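Local coordinates for protein Two-component system sensor histidine kinase (PDB 3OTT) that probably senses saccharides through this extracellular part, built of beta-propellers and a beta-sandwich, and relays the signal as a membrane-bound histidine kinase and transcription regulator, at residues Q631-I636 / K728-G733; L678-Y683 / E687-V692. One frame throughout, in Å; residues are numbered along the deposited sequence.

Interactions 1 and 2 lie about 8 Å apart, centre to centre, at the end of the C-terminal beta-sandwich that adjoins the propellers. Along the chain, 678-683 and 687-692 fall between 631-636 and 728-733, so the chain makes interaction 2 between the two halves of interaction 1. The two contacts lie at the ends of neighbouring strands of the same two sheets. Segment 631-636 leads into strand 637-643, which pairs with strand 674-679; strand 691-696 pairs with strand 720-728. The contacts also touch directly. Arg-634 NH1 probably donates to Asp-680 O, and Leu-729 N probably to Lys-690 O. Together they tie the linker from the propellers to the loops of the sandwich.

Interaction 1. Residues Q631-I636 / K728-G733; sequences QPERPI and KLERDG. With TBR (hexatantalum dodecabromide), chain D.
Residues 631-636 and 728-733 approach each other with Ile-636 and Lys-728 nearest, their CA atoms 8.0 Å apart. Segment 631-636 is an irregular, extended linker. Segment 728-733 leaves the end of strand 720-728 and folds into a type I beta turn from Glu-730 to Gly-733, closed by the bond from Gly-733 N to Glu-730 O.

The contact is carried by side chains. Lys-728 curls through bends at chi2 and chi3, and its NZ lies 3.7 Å from Glu-633 CG. The end of the lysine crosses the aliphatic part of Glu-633 at a slant. The amine NZ stays 4.3 Å from Glu-633 OE2, too far for a salt bridge. Glu-633 reaches across with CG anti to its backbone N (chi1 -158°) and the rest extended. Its OE2 comes within 3.8 Å of Glu-730 OE2, the two carboxylate planes 33° apart. The nearby lysine probably eases this meeting of like charges. Glu-633 OE1 is held by Ser-736 OG, while Glu-730 OE1 is buried without a partner in the model. At the strand end of the contact, Ile-636 CD1 packs against Lys-728 N at 3.9 Å.

Segment 631-636 carries the chain from the last propeller strands into the C-terminal beta-sandwich, which holds the Y_Y_Y family region; 728-733 is a loop of that sandwich. On the linker's ligand side, Arg-634 and Pro-635 line the hexatantalum dodecabromide site, which Glu-289 and other propeller residues help to form. Arg-634 CG lies 3.8 Å from cluster atom BR5, and Pro-635 CD is 4.0 Å from BRA. The guanidinium is turned back: NH2 donates to Gln-631 OE1 at 3.1 Å, tilted 26° from the carbonyl plane.

Interaction 2. Residues L678-Y683 / E687-V692; sequences LSDLPY and EKNKFV
Phe-691 and Leu-678 form the tightly packed end of this contact. Leu-678 CD1 sits over the centre of one ring face, 3.8 Å from the centroid of Phe-691, in a CH-pi contact. Leu-678 CG lies between its backbone N and carbonyl carbon (chi1 69°), which points the side chain at the ring. The ring edge faces Asp-680, whose OD2 is 3.3 Å from Phe-691 CZ, with carboxylate and ring planes nearly perpendicular. The same OD2 accepts from Asn-689 ND2 at 2.9 Å on its syn side. One oxygen thus meets both an amide N-H and the ring edge. Asp-680 OD1 is buried with no partner in the model.

Toward the loop end the packing is looser and nearer solvent. Pro-682 CG touches Lys-688 CD at 3.7 Å, and the partly exposed lysine makes a cation-pi contact with Tyr-49 of the propeller. An ST turn, Leu-681 N to Ser-679 OG at 2.8 Å, bends the chain as strand 674-679 ends. The segments join strands 674-679 and 691-696, which belong to different sheets, so this is a loop crossing between the two layers of a beta-sandwich.

Interaction 1. Residues Q631-I636 / K728-G733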
ATOM      1  N   GLN B 631      -6.584 -24.474   2.297  1.00 52.45           N
ATOM      2  CA  GLN B 631      -7.420 -23.548   3.048  1.00 50.34           C
ATOM      3  C   GLN B 631      -6.738 -23.004   4.309  1.00 49.11           C
ATOM      4  O   GLN B 631      -6.272 -23.784   5.160  1.00 48.52           O
ATOM      5  CB  GLN B 631      -8.816 -24.152   3.300  1.00 49.06           C
ATOM      6  CG  GLN B 631      -9.613 -24.286   1.958  1.00 51.08           C
ATOM      7  CD  GLN B 631     -10.109 -22.931   1.419  1.00 52.06           C
ATOM      8  OE1 GLN B 631     -11.051 -22.361   1.950  1.00 54.61           O
ATOM      9  NE2 GLN B 631      -9.495 -22.440   0.355  1.00 55.28           N
ATOM     10  N   PRO B 632      -6.625 -21.655   4.381  1.00 48.35           N
ATOM     11  CA  PRO B 632      -6.075 -20.917   5.515  1.00 47.92           C
ATOM     12  C   PRO B 632      -6.965 -21.132   6.716  1.00 45.16           C
ATOM     13  O   PRO B 632      -8.161 -21.368   6.570  1.00 43.54           O
ATOM     14  CB  PRO B 632      -6.170 -19.452   5.066  1.00 48.57           C
ATOM     15  CG  PRO B 632      -7.295 -19.429   4.015  1.00 47.81           C
ATOM     16  CD  PRO B 632      -7.074 -20.744   3.302  1.00 49.13           C
ATOM     17  N   GLU B 633      -6.385 -21.091   7.902  1.00 45.41           N
ATOM     18  CA  GLU B 633      -7.183 -21.232   9.095  1.00 43.10           C
ATOM     19  C   GLU B 633      -8.054 -19.966   9.228  1.00 39.88           C
ATOM     20  O   GLU B 633      -7.595 -18.845   9.007  1.00 40.94           O
ATOM     21  CB  GLU B 633      -6.329 -21.565  10.330  1.00 44.27           C
ATOM     22  CG  GLU B 633      -7.154 -22.244  11.458  1.00 47.61           C
ATOM     23  CD  GLU B 633      -6.317 -22.981  12.535  1.00 54.72           C
ATOM     24  OE1 GLU B 633      -6.620 -22.802  13.750  1.00 55.86           O
ATOM     25  OE2 GLU B 633      -5.390 -23.758  12.180  1.00 57.02           O
ATOM     26  N   ARG B 634      -9.341 -20.184   9.444  1.00 35.64           N
ATOM     27  CA  ARG B 634     -10.246 -19.118   9.733  1.00 33.18           C
ATOM     28  C   ARG B 634     -10.758 -19.191  11.190  1.00 30.07           C
ATOM     29  O   ARG B 634     -10.946 -20.286  11.735  1.00 27.72           O
ATOM     30  CB  ARG B 634     -11.400 -19.159   8.745  1.00 33.14           C
ATOM     31  CG  ARG B 634     -11.024 -18.595   7.364  1.00 38.52           C
ATOM     32  CD  ARG B 634     -12.155 -18.793   6.359  1.00 42.68           C
ATOM     33  NE  ARG B 634     -11.870 -19.945   5.520  1.00 49.56           N
ATOM     34  CZ  ARG B 634     -12.298 -21.189   5.727  1.00 49.67           C
ATOM     35  NH1 ARG B 634     -13.093 -21.491   6.742  1.00 47.13           N
ATOM     36  NH2 ARG B 634     -11.933 -22.135   4.866  1.00 52.43           N
ATOM     37  N   PRO B 635     -10.964 -18.019  11.809  1.00 28.34           N
ATOM     38  CA  PRO B 635     -11.520 -17.979  13.161  1.00 26.66           C
ATOM     39  C   PRO B 635     -12.952 -18.524  13.243  1.00 25.01           C
ATOM     40  O   PRO B 635     -13.747 -18.347  12.323  1.00 24.52           O
ATOM     41  CB  PRO B 635     -11.541 -16.489  13.511  1.00 25.36           C
ATOM     42  CG  PRO B 635     -11.581 -15.799  12.139  1.00 27.64           C
ATOM     43  CD  PRO B 635     -10.680 -16.662  11.276  1.00 28.77           C
ATOM     44  N   ILE B 636     -13.257 -19.158  14.362  1.00 24.02           N
ATOM     45  CA  ILE B 636     -14.602 -19.614  14.666  1.00 24.13           C
ATOM     46  C   ILE B 636     -15.368 -18.425  15.208  1.00 23.09           C
ATOM     47  O   ILE B 636     -14.826 -17.720  16.006  1.00 25.26           O
ATOM     48  CB  ILE B 636     -14.506 -20.663  15.771  1.00 24.04           C
ATOM     49  CG1 ILE B 636     -13.545 -21.760  15.348  1.00 25.75           C
ATOM     50  CG2 ILE B 636     -15.891 -21.155  16.274  1.00 22.40           C
ATOM     51  CD1 ILE B 636     -13.234 -22.728  16.510  1.00 28.53           C
ATOM     52  N   LYS B 728     -11.405 -26.138  16.311  1.00 31.34           N
ATOM     53  CA  LYS B 728     -11.366 -26.964  15.115  1.00 34.28           C
ATOM     54  C   LYS B 728     -10.591 -28.220  15.423  1.00 37.29           C
ATOM     55  O   LYS B 728      -9.549 -28.133  16.050  1.00 39.26           O
ATOM     56  CB  LYS B 728     -10.622 -26.248  13.978  1.00 35.51           C
ATOM     57  CG  LYS B 728     -10.920 -26.870  12.570  1.00 37.88           C
ATOM     58  CD  LYS B 728      -9.767 -26.808  11.557  1.00 44.56           C
ATOM     59  CE  LYS B 728      -9.332 -25.382  11.242  1.00 48.15           C
ATOM     60  NZ  LYS B 728      -8.736 -25.250   9.870  1.00 52.47           N
ATOM     61  N   LEU B 729     -11.080 -29.366  14.957  1.00 39.74           N
ATOM     62  CA  LEU B 729     -10.328 -30.625  15.002  1.00 44.55           C
ATOM     63  C   LEU B 729      -9.260 -30.637  13.900  1.00 47.71           C
ATOM     64  O   LEU B 729      -9.562 -30.586  12.707  1.00 48.01           O
ATOM     65  CB  LEU B 729     -11.273 -31.831  14.893  1.00 44.69           C
ATOM     66  CG  LEU B 729     -10.784 -33.220  15.299  1.00 48.18           C
ATOM     67  CD1 LEU B 729     -10.506 -33.313  16.824  1.00 48.03           C
ATOM     68  CD2 LEU B 729     -11.793 -34.295  14.853  1.00 48.46           C
ATOM     69  N   GLU B 730      -8.004 -30.662  14.315  1.00 51.12           N
ATOM     70  CA  GLU B 730      -6.885 -30.514  13.402  1.00 55.33           C
ATOM     71  C   GLU B 730      -6.695 -31.827  12.619  1.00 58.46           C
ATOM     72  O   GLU B 730      -7.226 -32.862  13.015  1.00 59.08           O
ATOM     73  CB  GLU B 730      -5.647 -30.134  14.223  1.00 56.81           C
ATOM     74  CG  GLU B 730      -4.608 -29.247  13.554  1.00 61.00           C
ATOM     75  CD  GLU B 730      -5.132 -27.894  13.014  1.00 61.99           C
ATOM     76  OE1 GLU B 730      -6.020 -27.245  13.635  1.00 58.74           O
ATOM     77  OE2 GLU B 730      -4.601 -27.478  11.952  1.00 63.70           O
ATOM     78  N   ARG B 731      -5.948 -31.794  11.516  1.00 61.78           N
ATOM     79  CA  ARG B 731      -5.774 -32.989  10.664  1.00 65.00           C
ATOM     80  C   ARG B 731      -5.106 -34.211  11.334  1.00 67.63           C
ATOM     81  O   ARG B 731      -5.379 -35.351  10.965  1.00 68.82           O
ATOM     82  CB  ARG B 731      -5.110 -32.604   9.343  1.00 66.86           C
ATOM     83  CG  ARG B 731      -6.056 -31.764   8.445  1.00 66.83           C
ATOM     84  CD  ARG B 731      -5.315 -30.785   7.534  1.00 68.85           C
ATOM     85  NE  ARG B 731      -4.681 -31.438   6.384  1.00 73.61           N
ATOM     86  CZ  ARG B 731      -3.401 -31.807   6.331  1.00 76.45           C
ATOM     87  NH1 ARG B 731      -2.608 -31.602   7.379  1.00 77.59           N
ATOM     88  NH2 ARG B 731      -2.913 -32.380   5.231  1.00 77.83           N
ATOM     89  N   ASP B 732      -4.266 -33.959  12.336  1.00 68.94           N
ATOM     90  CA  ASP B 732      -3.750 -34.998  13.244  1.00 70.82           C
ATOM     91  C   ASP B 732      -4.843 -35.627  14.116  1.00 69.21           C
ATOM     92  O   ASP B 732      -4.707 -36.766  14.553  1.00 70.44           O
ATOM     93  CB  ASP B 732      -2.677 -34.420  14.189  1.00 72.47           C
ATOM     94  CG  ASP B 732      -1.935 -33.207  13.601  1.00 73.77           C
ATOM     95  OD1 ASP B 732      -2.530 -32.095  13.524  1.00 73.02           O
ATOM     96  OD2 ASP B 732      -0.742 -33.364  13.247  1.00 76.69           O
ATOM     97  N   GLY B 733      -5.917 -34.878  14.384  1.00 66.35           N
ATOM     98  CA  GLY B 733      -6.972 -35.324  15.296  1.00 64.46           C
ATOM     99  C   GLY B 733      -6.812 -34.602  16.619  1.00 63.33           C
ATOM    100  O   GLY B 733      -7.471 -34.926  17.606  1.00 62.73           O
TER
HETATM  101 TA1  TBR D   2      -9.003 -12.283   3.687  0.90 34.72          TA
HETATM  102 TA2  TBR D   2     -11.094 -13.760   4.672  0.90 31.10          TA
HETATM  103 TA3  TBR D   2      -8.442 -14.270   5.599  0.90 32.22          TA
HETATM  104 TA4  TBR D   2     -10.385 -13.095   7.282  0.90 32.37          TA
HETATM  105 TA5  TBR D   2      -8.264 -11.581   6.265  0.90 30.29          TA
HETATM  106 TA6  TBR D   2     -10.837 -11.131   5.307  0.90 33.86          TA
HETATM  107 BR1  TBR D   2     -10.502 -13.675   2.082  0.90 38.30          BR
HETATM  108 BR2  TBR D   2      -7.127 -14.048   3.299  0.90 41.80          BR
HETATM  109 BR3  TBR D   2      -7.001 -10.730   4.147  0.90 44.51          BR
HETATM  110 BR4  TBR D   2     -10.095 -10.021   3.071  0.90 42.41          BR
HETATM  111 BR5  TBR D   2     -10.015 -16.116   4.604  0.90 40.95          BR
HETATM  112 BR6  TBR D   2      -6.313 -13.288   6.708  0.90 42.63          BR
HETATM  113 BR7  TBR D   2      -8.800 -11.678   8.810  0.90 43.10          BR
HETATM  114 BR8  TBR D   2     -12.071 -11.154   7.615  0.90 45.53          BR
HETATM  115 BR9  TBR D   2     -12.411 -14.642   6.747  0.90 43.21          BR
HETATM  116 BRA  TBR D   2      -8.981 -15.199   7.991  0.90 38.08          BR
HETATM  117 BRB  TBR D   2      -9.391  -9.239   6.358  0.90 43.35          BR
HETATM  118 BRC  TBR D   2     -12.989 -12.097   4.190  0.90 43.14          BR

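Interaction 2. Residues L678-Y683 / E687-V692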
ATOM      1  N   LEU B 678     -22.268 -22.273  15.612  1.00 18.83           N
ATOM      2  CA  LEU B 678     -20.883 -21.832  15.427  1.00 19.47           C
ATOM      3  C   LEU B 678     -20.583 -21.876  13.922  1.00 18.68           C
ATOM      4  O   LEU B 678     -21.172 -22.679  13.194  1.00 19.85           O
ATOM      5  CB  LEU B 678     -19.921 -22.768  16.209  1.00 18.52           C
ATOM      6  CG  LEU B 678     -19.783 -24.204  15.687  1.00 22.66           C
ATOM      7  CD1 LEU B 678     -18.642 -24.356  14.656  1.00 23.38           C
ATOM      8  CD2 LEU B 678     -19.537 -25.147  16.816  1.00 24.68           C
ATOM      9  N   SER B 679     -19.669 -21.056  13.447  1.00 18.34           N
ATOM     10  CA  SER B 679     -19.215 -21.229  12.057  1.00 19.10           C
ATOM     11  C   SER B 679     -17.830 -20.637  11.869  1.00 19.51           C
ATOM     12  O   SER B 679     -17.496 -19.637  12.497  1.00 21.67           O
ATOM     13  CB  SER B 679     -20.209 -20.546  11.102  1.00 19.72           C
ATOM     14  OG  SER B 679     -19.671 -20.464   9.794  1.00 19.24           O
ATOM     15  N   ASP B 680     -17.036 -21.217  10.990  1.00 18.98           N
ATOM     16  CA  ASP B 680     -15.805 -20.604  10.552  1.00 18.26           C
ATOM     17  C   ASP B 680     -15.955 -20.104   9.087  1.00 17.84           C
ATOM     18  O   ASP B 680     -14.966 -19.896   8.372  1.00 18.08           O
ATOM     19  CB  ASP B 680     -14.646 -21.582  10.681  1.00 19.27           C
ATOM     20  CG  ASP B 680     -14.836 -22.897   9.839  1.00 23.72           C
ATOM     21  OD1 ASP B 680     -15.924 -23.170   9.227  1.00 23.94           O
ATOM     22  OD2 ASP B 680     -13.856 -23.698   9.828  1.00 28.28           O
ATOM     23  N   LEU B 681     -17.199 -19.897   8.668  1.00 16.64           N
ATOM     24  CA  LEU B 681     -17.525 -19.295   7.333  1.00 16.63           C
ATOM     25  C   LEU B 681     -16.982 -20.153   6.199  1.00 17.34           C
ATOM     26  O   LEU B 681     -16.174 -19.694   5.437  1.00 19.01           O
ATOM     27  CB  LEU B 681     -16.960 -17.871   7.191  1.00 15.55           C
ATOM     28  CG  LEU B 681     -17.260 -16.801   8.276  1.00 15.10           C
ATOM     29  CD1 LEU B 681     -16.533 -15.473   7.841  1.00 16.43           C
ATOM     30  CD2 LEU B 681     -18.713 -16.527   8.528  1.00 11.91           C
ATOM     31  N   PRO B 682     -17.383 -21.423   6.125  1.00 16.72           N
ATOM     32  CA  PRO B 682     -16.793 -22.309   5.127  1.00 17.36           C
ATOM     33  C   PRO B 682     -17.425 -22.171   3.685  1.00 18.40           C
ATOM     34  O   PRO B 682     -17.633 -23.146   2.975  1.00 19.41           O
ATOM     35  CB  PRO B 682     -17.044 -23.687   5.725  1.00 16.31           C
ATOM     36  CG  PRO B 682     -18.393 -23.543   6.431  1.00 15.11           C
ATOM     37  CD  PRO B 682     -18.404 -22.099   6.955  1.00 16.00           C
ATOM     38  N   TYR B 683     -17.659 -20.947   3.241  1.00 18.88           N
ATOM     39  CA  TYR B 683     -18.128 -20.700   1.880  1.00 19.44           C
ATOM     40  C   TYR B 683     -17.365 -21.456   0.795  1.00 22.24           C
ATOM     41  O   TYR B 683     -17.980 -21.997  -0.132  1.00 22.25           O
ATOM     42  CB  TYR B 683     -18.072 -19.210   1.573  1.00 19.09           C
ATOM     43  CG  TYR B 683     -18.814 -18.377   2.594  1.00 16.93           C
ATOM     44  CD1 TYR B 683     -20.107 -18.724   3.019  1.00 15.23           C
ATOM     45  CD2 TYR B 683     -18.206 -17.271   3.174  1.00 15.96           C
ATOM     46  CE1 TYR B 683     -20.778 -17.978   4.000  1.00 14.17           C
ATOM     47  CE2 TYR B 683     -18.846 -16.523   4.147  1.00 14.87           C
ATOM     48  CZ  TYR B 683     -20.155 -16.872   4.543  1.00 13.99           C
ATOM     49  OH  TYR B 683     -20.781 -16.073   5.491  1.00 14.26           O
ATOM     50  N   GLU B 687     -15.962 -30.032   1.614  1.00 41.14           N
ATOM     51  CA  GLU B 687     -16.232 -30.647   2.917  1.00 40.13           C
ATOM     52  C   GLU B 687     -16.093 -29.623   4.038  1.00 36.27           C
ATOM     53  O   GLU B 687     -15.151 -28.840   4.013  1.00 36.02           O
ATOM     54  CB  GLU B 687     -15.256 -31.828   3.182  1.00 43.01           C
ATOM     55  CG  GLU B 687     -15.204 -32.952   2.107  1.00 50.20           C
ATOM     56  CD  GLU B 687     -14.485 -34.250   2.581  1.00 58.09           C
ATOM     57  OE1 GLU B 687     -13.529 -34.177   3.406  1.00 61.06           O
ATOM     58  OE2 GLU B 687     -14.877 -35.354   2.128  1.00 59.91           O
ATOM     59  N   LYS B 688     -17.007 -29.639   5.020  1.00 32.76           N
ATOM     60  CA  LYS B 688     -16.903 -28.789   6.211  1.00 29.33           C
ATOM     61  C   LYS B 688     -15.800 -29.255   7.163  1.00 28.48           C
ATOM     62  O   LYS B 688     -15.419 -30.389   7.156  1.00 30.42           O
ATOM     63  CB  LYS B 688     -18.194 -28.811   7.010  1.00 28.07           C
ATOM     64  CG  LYS B 688     -19.456 -28.485   6.252  1.00 29.82           C
ATOM     65  CD  LYS B 688     -19.691 -27.020   6.107  1.00 28.84           C
ATOM     66  CE  LYS B 688     -21.186 -26.761   6.010  1.00 28.06           C
ATOM     67  NZ  LYS B 688     -21.672 -26.965   4.661  1.00 31.95           N
ATOM     68  N   ASN B 689     -15.316 -28.389   8.030  1.00 26.53           N
ATOM     69  CA  ASN B 689     -14.404 -28.818   9.073  1.00 26.67           C
ATOM     70  C   ASN B 689     -15.148 -29.530  10.263  1.00 26.19           C
ATOM     71  O   ASN B 689     -16.373 -29.483  10.363  1.00 24.06           O
ATOM     72  CB  ASN B 689     -13.611 -27.612   9.554  1.00 24.59           C
ATOM     73  CG  ASN B 689     -12.633 -27.095   8.486  1.00 26.86           C
ATOM     74  OD1 ASN B 689     -11.847 -27.850   7.944  1.00 25.92           O
ATOM     75  ND2 ASN B 689     -12.694 -25.805   8.192  1.00 21.83           N
ATOM     76  N   LYS B 690     -14.374 -30.154  11.144  1.00 27.38           N
ATOM     77  CA  LYS B 690     -14.859 -30.870  12.316  1.00 28.42           C
ATOM     78  C   LYS B 690     -14.463 -30.127  13.580  1.00 27.20           C
ATOM     79  O   LYS B 690     -13.350 -29.622  13.682  1.00 27.78           O
ATOM     80  CB  LYS B 690     -14.289 -32.289  12.317  1.00 31.09           C
ATOM     81  CG  LYS B 690     -15.006 -33.209  11.336  1.00 35.16           C
ATOM     82  CD  LYS B 690     -14.218 -34.493  11.023  1.00 44.67           C
ATOM     83  CE  LYS B 690     -15.051 -35.380  10.067  1.00 50.21           C
ATOM     84  NZ  LYS B 690     -14.321 -36.597   9.526  1.00 55.40           N
ATOM     85  N   PHE B 691     -15.384 -30.041  14.537  1.00 25.99           N
ATOM     86  CA  PHE B 691     -15.164 -29.253  15.766  1.00 24.41           C
ATOM     87  C   PHE B 691     -15.273 -30.077  17.071  1.00 24.73           C
ATOM     88  O   PHE B 691     -15.938 -31.098  17.135  1.00 24.62           O
ATOM     89  CB  PHE B 691     -16.087 -27.995  15.771  1.00 24.19           C
ATOM     90  CG  PHE B 691     -15.823 -27.041  14.570  1.00 23.11           C
ATOM     91  CD1 PHE B 691     -14.869 -26.064  14.653  1.00 22.35           C
ATOM     92  CD2 PHE B 691     -16.469 -27.229  13.350  1.00 24.98           C
ATOM     93  CE1 PHE B 691     -14.569 -25.246  13.550  1.00 26.82           C
ATOM     94  CE2 PHE B 691     -16.186 -26.409  12.216  1.00 24.11           C
ATOM     95  CZ  PHE B 691     -15.261 -25.426  12.313  1.00 25.35           C
ATOM     96  N   VAL B 692     -14.567 -29.636  18.094  1.00 24.37           N
ATOM     97  CA  VAL B 692     -14.685 -30.189  19.416  1.00 23.91           C
ATOM     98  C   VAL B 692     -15.086 -29.044  20.325  1.00 22.79           C
ATOM     99  O   VAL B 692     -14.848 -27.862  20.010  1.00 21.00           O
ATOM    100  CB  VAL B 692     -13.351 -30.856  19.922  1.00 26.38           C
ATOM    101  CG1 VAL B 692     -13.171 -32.263  19.322  1.00 26.13           C
ATOM    102  CG2 VAL B 692     -12.154 -30.010  19.623  1.00 26.36           C
TER